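Side-chain contacts in ThiJ/PfpI family protein (Francisella tularensis subsp. novicida, PDB 4P5P), which may have glyoxalase III activity, as inferred for its family, and is a virulence factor of the DJ-1/PfpI family with a flavodoxin-like fold: residues D12-G15 and N16-E19; G157-N160 and N161-K164. All blocks are in the same frame, centred on the assembly; numbering follows the deposited sequence.

In the fold
Contacts 1 and 2 occur in series along the chain, with centres about 19 Å apart and nearest atoms about 7 Å apart, so they do not touch. Contact 1 is a surface turn in the loop from strand 2-8 to helix 26-35; contact 2 is the capped start of helix 160-165 and is partly buried. His102 lies between them: the Met14 side chain of contact 1 rests on it, and Glu163 of contact 2 is hydrogen-bonded to its NE2. Glu163 also bonds to His133, next in sequence to Cys132, whose side chain is oxidised to a sulfinic acid. Contact 2 therefore probably lies beside the cysteine that this family is expected to use in catalysis.

Contact 1: D12-G15 and N16-E19; sequences DVMG and NSNE
Met14 and Glu19 face each other across a tight reversal of the chain, in which segments 12-15 and 16-19 run at 134° to one another. Met14 CA and Glu19 CA are 5.3 Å apart. Met14 N donates to Glu19 O at 2.8 Å in an almost straight bond (172° at the hydrogen). A type II' beta turn from Met14 to Ser17 makes the corner. Gly15 occupies its second position with a positive phi, a conformation that glycine adopts easily. Met14, the first residue of this turn, is also the centre of an inverse gamma turn, closed by a weak bond from Gly15 N to Val13 O.

Two donors of Ser17 grip Met14 O: the turn's own amide, Ser17 N, at 3.3 Å, and the hydroxyl, Ser17 OG, at 2.7 Å. Lying between its backbone N and carbonyl carbon (chi1 77°), the hydroxyl is folded back into the loop. Besides donating to Met14, Ser17 OG accepts from Glu19 N at 3.2 Å, forming an ST turn, so one hydroxyl braces both limbs of the reversal. The Met14 and Glu19 side chains lie alongside each other and point the same way. Glu19 is extended beyond CG, whereas Met14 bends twice to bring its methyl, CE, within 3.7 Å of Glu19 OE2, a van der Waals approach.

The turn projects from the loop joining strand 2-8 to helix 26-35, its centre about 20 Å from that of the chain. Met14 is buried against Thr21, His102 and Val171, while the Asp12 backbone bonds to Thr21 and the Asp12 side chain rests on Pro53.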
loop_
_atom_site.group_PDB
_atom_site.type_symbol
_atom_site.label_atom_id
_atom_site.label_comp_id
_atom_site.label_asym_id
_atom_site.label_seq_id
_atom_site.Cartn_x
_atom_site.Cartn_y
_atom_site.Cartn_z
ATOM N N ASP A 12 -9.917 11.046 -2.267
ATOM C CA ASP A 12 -10.461 10.898 -3.618
ATOM C C ASP A 12 -10.229 12.062 -4.573
ATOM O O ASP A 12 -10.724 12.020 -5.692
ATOM C CB ASP A 12 -11.976 10.619 -3.559
ATOM C CG ASP A 12 -12.790 11.786 -3.001
ATOM O OD1 ASP A 12 -12.225 12.698 -2.383
ATOM O OD2 ASP A 12 -14.030 11.769 -3.143
ATOM N N VAL A 13 -9.464 13.076 -4.177
ATOM C CA VAL A 13 -9.204 14.213 -5.065
ATOM C C VAL A 13 -7.712 14.451 -5.220
ATOM O O VAL A 13 -6.953 14.415 -4.253
ATOM C CB VAL A 13 -9.862 15.513 -4.558
ATOM C CG1 VAL A 13 -9.500 16.701 -5.459
ATOM C CG2 VAL A 13 -11.362 15.348 -4.489
ATOM N N MET A 14 -7.305 14.695 -6.455
ATOM C CA MET A 14 -5.910 14.905 -6.777
ATOM C C MET A 14 -5.507 16.331 -6.405
ATOM O O MET A 14 -5.525 17.235 -7.231
ATOM C CB MET A 14 -5.680 14.620 -8.264
ATOM C CG MET A 14 -4.229 14.398 -8.632
ATOM S SD MET A 14 -3.614 12.752 -8.215
ATOM C CE MET A 14 -4.155 11.779 -9.623
ATOM N N GLY A 15 -5.170 16.540 -5.143
ATOM C CA GLY A 15 -4.678 17.838 -4.707
ATOM C C GLY A 15 -5.698 18.959 -4.823
ATOM O O GLY A 15 -6.825 18.825 -4.360
ATOM N N ASN A 16 -5.290 20.080 -5.419
ATOM C CA ASN A 16 -6.163 21.252 -5.554
ATOM C C ASN A 16 -6.949 21.261 -6.864
ATOM O O ASN A 16 -7.762 22.157 -7.108
ATOM C CB ASN A 16 -5.344 22.544 -5.452
ATOM C CG ASN A 16 -4.694 22.714 -4.102
ATOM O OD1 ASN A 16 -3.499 22.989 -4.010
ATOM N ND2 ASN A 16 -5.472 22.540 -3.041
ATOM N N SER A 17 -6.702 20.265 -7.703
ATOM C CA SER A 17 -7.471 20.099 -8.926
ATOM C C SER A 17 -8.823 19.446 -8.630
ATOM O O SER A 17 -9.120 19.086 -7.487
ATOM C CB SER A 17 -6.693 19.259 -9.931
ATOM O OG SER A 17 -6.739 17.888 -9.583
ATOM N N ASN A 18 -9.637 19.307 -9.670
ATOM C CA ASN A 18 -10.914 18.625 -9.556
ATOM C C ASN A 18 -10.794 17.167 -9.969
ATOM O O ASN A 18 -11.783 16.444 -9.979
ATOM C CB ASN A 18 -11.979 19.313 -10.414
ATOM C CG ASN A 18 -12.353 20.682 -9.889
ATOM O OD1 ASN A 18 -12.348 20.917 -8.681
ATOM N ND2 ASN A 18 -12.688 21.589 -10.794
ATOM N N GLU A 19 -9.585 16.738 -10.320
ATOM C CA GLU A 19 -9.359 15.373 -10.795
ATOM C C GLU A 19 -9.601 14.369 -9.683
ATOM O O GLU A 19 -9.150 14.555 -8.555
ATOM C CB GLU A 19 -7.932 15.206 -11.345
ATOM C CG GLU A 19 -7.678 13.832 -11.972
ATOM C CD GLU A 19 -6.229 13.596 -12.421
ATOM O OE1 GLU A 19 -5.419 14.554 -12.419
ATOM O OE2 GLU A 19 -5.903 12.436 -12.786
#

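Contact 2: G157-N160 and N161-K164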
loop_
_atom_site.group_PDB
_atom_site.type_symbol
_atom_site.label_atom_id
_atom_site.label_comp_id
_atom_site.label_asym_id
_atom_site.label_seq_id
_atom_site.Cartn_x
_atom_site.Cartn_y
_atom_site.Cartn_z
ATOM N N GLY A 157 9.512 2.069 -4.418
ATOM C CA GLY A 157 8.230 2.754 -4.419
ATOM C C GLY A 157 8.133 3.524 -5.721
ATOM O O GLY A 157 9.093 3.541 -6.488
ATOM N N PHE A 158 6.987 4.145 -5.990
ATOM C CA PHE A 158 6.758 4.833 -7.260
ATOM C C PHE A 158 7.870 5.855 -7.524
ATOM O O PHE A 158 8.123 6.740 -6.707
ATOM C CB PHE A 158 5.381 5.501 -7.239
ATOM C CG PHE A 158 4.794 5.772 -8.599
ATOM C CD1 PHE A 158 4.206 4.752 -9.341
ATOM C CD2 PHE A 158 4.795 7.047 -9.124
ATOM C CE1 PHE A 158 3.640 5.011 -10.583
ATOM C CE2 PHE A 158 4.232 7.307 -10.352
ATOM C CZ PHE A 158 3.653 6.288 -11.081
ATOM N N SER A 159 8.528 5.740 -8.673
ATOM C CA SER A 159 9.759 6.488 -8.921
ATOM C C SER A 159 9.469 7.891 -9.437
ATOM O O SER A 159 8.407 8.143 -9.993
ATOM C CB SER A 159 10.645 5.736 -9.920
ATOM O OG SER A 159 10.092 5.773 -11.218
ATOM N N ASN A 160 10.421 8.804 -9.258
ATOM C CA ASN A 160 10.279 10.152 -9.797
ATOM C C ASN A 160 10.126 10.146 -11.315
ATOM O O ASN A 160 9.402 10.960 -11.875
ATOM C CB ASN A 160 11.477 11.012 -9.404
ATOM C CG ASN A 160 11.453 11.395 -7.954
ATOM O OD1 ASN A 160 10.417 11.314 -7.309
ATOM N ND2 ASN A 160 12.596 11.825 -7.428
ATOM N N ASN A 161 10.820 9.218 -11.958
ATOM C CA ASN A 161 10.740 9.030 -13.402
ATOM C C ASN A 161 9.306 8.710 -13.811
ATOM O O ASN A 161 8.733 9.360 -14.684
ATOM C CB ASN A 161 11.694 7.912 -13.820
ATOM C CG ASN A 161 11.631 7.590 -15.301
ATOM O OD1 ASN A 161 11.477 8.474 -16.156
ATOM N ND2 ASN A 161 11.784 6.306 -15.617
ATOM N N GLU A 162 8.724 7.710 -13.156
ATOM C CA GLU A 162 7.352 7.309 -13.443
ATOM C C GLU A 162 6.393 8.465 -13.155
ATOM O O GLU A 162 5.467 8.708 -13.923
ATOM C CB GLU A 162 6.980 6.057 -12.633
ATOM C CG GLU A 162 7.481 4.771 -13.273
ATOM C CD GLU A 162 7.771 3.646 -12.291
ATOM O OE1 GLU A 162 8.189 3.914 -11.144
ATOM O OE2 GLU A 162 7.606 2.469 -12.683
ATOM N N GLU A 163 6.619 9.183 -12.055
ATOM C CA GLU A 163 5.772 10.329 -11.705
ATOM C C GLU A 163 5.819 11.425 -12.789
ATOM O O GLU A 163 4.807 12.053 -13.103
ATOM C CB GLU A 163 6.187 10.906 -10.338
ATOM C CG GLU A 163 5.097 11.736 -9.677
ATOM C CD GLU A 163 3.979 10.871 -9.090
ATOM O OE1 GLU A 163 4.134 10.426 -7.931
ATOM O OE2 GLU A 163 2.958 10.632 -9.776
ATOM N N LYS A 164 6.995 11.641 -13.365
ATOM C CA LYS A 164 7.157 12.610 -14.446
ATOM C C LYS A 164 6.444 12.158 -15.723
ATOM O O LYS A 164 5.802 12.960 -16.404
ATOM C CB LYS A 164 8.648 12.842 -14.705
ATOM C CG LYS A 164 8.936 13.970 -15.680
ATOM C CD LYS A 164 10.427 14.249 -15.789
ATOM C CE LYS A 164 10.711 15.277 -16.876
ATOM N NZ LYS A 164 12.113 15.773 -16.843
HETATM O O HOH W 1 11.514 4.151 -13.318
#
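Phe158 lays one ring face under Glu162, whose CB sits 3.9 Å from the ring centroid, 21° off the normal and offset toward the rim, a CH-pi contact. The Glu162 carboxylate is turned to within 11° of the ring plane, whereas the Glu163 side chain, bent at chi2, crosses Phe158 at about a right angle, with its carboxylate plane inclined 46° to the ring; Glu163 OE1 approaches Phe158 CD2 at 3.6 Å.

Ser159, the N-cap, forms a capping box with Glu162. Ser159 OG accepts from Glu162 N at 3.1 Å; in return Glu162 OE1 takes Ser159 N at 3.1 Å, nearly in line with its C-O bond, and Ser159 OG at 2.7 Å from above the carboxylate plane. A water donates to Ser159 OG and accepts from Asn161 ND2, which also bonds to Glu192. Glu163 N and Lys164 N donate to Ser159 O and Asn160 O, opening the helix with its first two backbone bonds.

Glu163 carries its carboxylate on to His102 and His133, whose ring also meets Phe158. Helix 160-165 starts soon after strand 154-155, tied by Asn160 to Ser175, Glu177 and Asp178 at the start of helix 176-182, and by Glu162 to Trp193, Gln207 and Asn208, the last two just beyond strand 203-206.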